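Local coordinates for free methionine-R-sulfoxide reductase (Saccharomyces cerevisiae, PDB 1F5M), which catalyses the thioredoxin-dependent reduction of free L-methionine (R)-S-oxide to methionine and takes part in protection against oxidative stress, at residues B[130-135]-B[147-152]. Sequence-based numbering, arbitrary orientation.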
ATOM      1  N   LYS B 130      10.086   7.605  15.661  1.00 20.85           N
ATOM      2  CA  LYS B 130      11.165   7.651  16.657  1.00 22.51           C
ATOM      3  C   LYS B 130      12.132   6.498  16.522  1.00 21.31           C
ATOM      4  O   LYS B 130      13.289   6.629  16.897  1.00 22.49           O
ATOM      5  CB  LYS B 130      10.601   7.663  18.091  1.00 21.54           C
ATOM      6  CG  LYS B 130      10.264   9.064  18.574  1.00 18.81           C
ATOM      7  CD  LYS B 130       9.498   9.012  19.907  1.00 22.32           C
ATOM      8  CE  LYS B 130       9.179  10.487  20.272  1.00 25.19           C
ATOM      9  NZ  LYS B 130       8.420  10.576  21.520  1.00 31.39           N
ATOM     10  N   SER B 131      11.660   5.339  16.077  1.00 22.55           N
ATOM     11  CA  SER B 131      12.568   4.216  15.890  1.00 22.10           C
ATOM     12  C   SER B 131      12.208   3.580  14.599  1.00 23.04           C
ATOM     13  O   SER B 131      11.102   3.800  14.103  1.00 22.76           O
ATOM     14  CB  SER B 131      12.550   3.204  17.058  1.00 22.74           C
ATOM     15  OG  SER B 131      11.293   2.645  17.320  1.00 21.06           O
ATOM     16  N   GLU B 132      13.138   2.794  14.044  1.00 23.26           N
ATOM     17  CA  GLU B 132      12.970   2.212  12.716  1.00 21.25           C
ATOM     18  C   GLU B 132      13.852   0.972  12.475  1.00 21.41           C
ATOM     19  O   GLU B 132      14.921   0.790  13.091  1.00 18.99           O
ATOM     20  CB  GLU B 132      13.306   3.317  11.665  1.00 23.59           C
ATOM     21  CG  GLU B 132      13.000   2.984  10.188  1.00 22.85           C
ATOM     22  CD  GLU B 132      13.196   4.173   9.180  1.00 25.90           C
ATOM     23  OE1 GLU B 132      13.076   3.961   7.946  1.00 25.50           O
ATOM     24  OE2 GLU B 132      13.459   5.329   9.595  1.00 26.54           O
ATOM     25  N   ILE B 133      13.375   0.091  11.608  1.00 19.13           N
ATOM     26  CA  ILE B 133      14.127  -1.099  11.219  1.00 19.73           C
ATOM     27  C   ILE B 133      14.027  -1.240   9.713  1.00 21.02           C
ATOM     28  O   ILE B 133      12.918  -1.134   9.112  1.00 20.62           O
ATOM     29  CB  ILE B 133      13.627  -2.383  11.927  1.00 21.73           C
ATOM     30  CG1 ILE B 133      14.493  -3.585  11.518  1.00 20.32           C
ATOM     31  CG2 ILE B 133      12.161  -2.641  11.562  1.00 22.83           C
ATOM     32  CD1 ILE B 133      14.327  -4.818  12.390  1.00 22.24           C
ATOM     33  N   VAL B 134      15.175  -1.437   9.077  1.00 20.08           N
ATOM     34  CA  VAL B 134      15.199  -1.587   7.615  1.00 21.44           C
ATOM     35  C   VAL B 134      15.998  -2.802   7.252  1.00 21.22           C
ATOM     36  O   VAL B 134      17.153  -2.966   7.668  1.00 21.24           O
ATOM     37  CB  VAL B 134      15.811  -0.380   6.886  1.00 20.34           C
ATOM     38  CG1 VAL B 134      15.671  -0.573   5.376  1.00 21.09           C
ATOM     39  CG2 VAL B 134      15.118   0.880   7.316  1.00 18.45           C
ATOM     40  N   VAL B 135      15.342  -3.683   6.508  1.00 20.22           N
ATOM     41  CA  VAL B 135      15.931  -4.937   6.080  1.00 21.21           C
ATOM     42  C   VAL B 135      16.071  -4.978   4.553  1.00 22.45           C
ATOM     43  O   VAL B 135      15.064  -4.869   3.785  1.00 23.15           O
ATOM     44  CB  VAL B 135      15.058  -6.118   6.566  1.00 19.37           C
ATOM     45  CG1 VAL B 135      15.620  -7.464   6.108  1.00 17.18           C
ATOM     46  CG2 VAL B 135      14.913  -6.069   8.070  1.00 17.23           C
ATOM     47  N   VAL B 147      14.202  -2.573  -0.099  1.00 23.17           N
ATOM     48  CA  VAL B 147      14.262  -2.744   1.345  1.00 22.48           C
ATOM     49  C   VAL B 147      12.876  -2.854   1.932  1.00 22.40           C
ATOM     50  O   VAL B 147      11.878  -2.435   1.314  1.00 22.50           O
ATOM     51  CB  VAL B 147      14.934  -1.551   2.066  1.00 22.93           C
ATOM     52  CG1 VAL B 147      16.359  -1.323   1.554  1.00 25.42           C
ATOM     53  CG2 VAL B 147      14.094  -0.297   1.867  1.00 24.19           C
ATOM     54  N   ILE B 148      12.819  -3.476   3.103  1.00 21.38           N
ATOM     55  CA  ILE B 148      11.600  -3.602   3.877  1.00 22.01           C
ATOM     56  C   ILE B 148      11.833  -2.560   4.963  1.00 22.78           C
ATOM     57  O   ILE B 148      12.869  -2.585   5.646  1.00 22.77           O
ATOM     58  CB  ILE B 148      11.472  -4.975   4.531  1.00 22.25           C
ATOM     59  CG1 ILE B 148      11.583  -6.086   3.480  1.00 19.16           C
ATOM     60  CG2 ILE B 148      10.157  -5.056   5.252  1.00 23.58           C
ATOM     61  CD1 ILE B 148      11.392  -7.492   4.061  1.00 21.19           C
ATOM     62  N   ASP B 149      10.868  -1.658   5.119  1.00 21.36           N
ATOM     63  CA  ASP B 149      10.987  -0.541   6.054  1.00 20.67           C
ATOM     64  C   ASP B 149       9.801  -0.427   7.029  1.00 18.32           C
ATOM     65  O   ASP B 149       8.593  -0.345   6.615  1.00 15.20           O
ATOM     66  CB  ASP B 149      11.115   0.755   5.201  1.00 21.54           C
ATOM     67  CG  ASP B 149      11.461   2.021   6.011  1.00 22.32           C
ATOM     68  OD1 ASP B 149      11.849   1.944   7.197  1.00 23.42           O
ATOM     69  OD2 ASP B 149      11.388   3.132   5.423  1.00 25.01           O
ATOM     70  N   ILE B 150      10.104  -0.467   8.312  1.00 15.73           N
ATOM     71  CA  ILE B 150       9.043  -0.285   9.327  1.00 15.03           C
ATOM     72  C   ILE B 150       9.359   0.874  10.252  1.00 19.62           C
ATOM     73  O   ILE B 150      10.486   0.923  10.824  1.00 19.07           O
ATOM     74  CB  ILE B 150       8.880  -1.547  10.181  1.00 15.93           C
ATOM     75  CG1 ILE B 150       8.793  -2.778   9.278  1.00 19.07           C
ATOM     76  CG2 ILE B 150       7.647  -1.441  11.055  1.00 12.51           C
ATOM     77  CD1 ILE B 150       8.508  -4.110  10.058  1.00 18.27           C
ATOM     78  N   ASP B 151       8.402   1.795  10.459  1.00 18.19           N
ATOM     79  CA  ASP B 151       8.643   2.953  11.364  1.00 18.55           C
ATOM     80  C   ASP B 151       7.806   2.728  12.635  1.00 20.23           C
ATOM     81  O   ASP B 151       6.704   2.171  12.559  1.00 16.98           O
ATOM     82  CB  ASP B 151       8.159   4.300  10.800  1.00 20.55           C
ATOM     83  CG  ASP B 151       9.003   4.827   9.676  1.00 22.75           C
ATOM     84  OD1 ASP B 151       9.852   4.094   9.162  1.00 23.79           O
ATOM     85  OD2 ASP B 151       8.787   5.995   9.266  1.00 25.99           O
ATOM     86  N   CYS B 152       8.317   3.188  13.781  1.00 17.34           N
ATOM     87  CA  CYS B 152       7.598   3.084  15.062  1.00 18.60           C
ATOM     88  C   CYS B 152       7.501   4.439  15.743  1.00 19.59           C
ATOM     89  O   CYS B 152       8.458   5.224  15.722  1.00 19.23           O
ATOM     90  CB  CYS B 152       8.327   2.076  15.990  1.00 17.91           C
ATOM     91  SG  CYS B 152       7.621   1.874  17.656  1.00 22.14           S
TER
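Cys-152 and Ser-131 meet at one end of an antiparallel strand pair, where the carbonyl of Cys-152 takes two backbone N-H groups. That of Lys-130 comes in nearly head-on at 2.9 Å from its N to Cys-152 O; that of Ser-131 is tilted from the carbonyl plane. Two residues facing one make this a classic beta bulge. Cys-152 N returns a bond to Ser-131 O, and beside it Ser-131 OG rests 3.3 Å from Cys-152 CB. With chi1 58°, this hydroxyl sits between its own backbone N and carbonyl carbon, where it also bonds Asp-154 O and Gly-157 N, tying the bulge to the segment that leads into helix 160-176. At the far end Val-135 and Ile-148 form another hydrogen-bonded pair, 2.7 Å from Ile-148 N to Val-135 O. Their CB atoms stand 4.3 Å apart on the face shared with Ile-133 and Ile-150, and Leu-166 of helix 160-176 packs on Val-135 and Ile-150.

The opposite face carries Glu-132, Asp-149 and Asp-151, with Val-134 beside them. Glu-132, extended with CG anti to the backbone N (chi1 -172°), brings OE1 to 2.5 Å from Asp-149 OD1, the two carboxylates nearly coplanar, 16° apart. Asp-151 OD1 lies 3.4 Å from the same Glu-132 OE1, while Asp-151 OD2 is bonded to Thr-129 OG1. The three acids are buried together on this face. Cys-101 of helix 99-107 touches Glu-132 and Asp-149. Nearby, Val-134 CG1 packs 3.5 Å from Val-147 CB. The arrangement is a beta hairpin within the antiparallel sheet of the GAF domain, strand 144-152 flanked by 64-72 and strand 131-138 by 111-113, with helices 99-107 and 160-176 on its two faces.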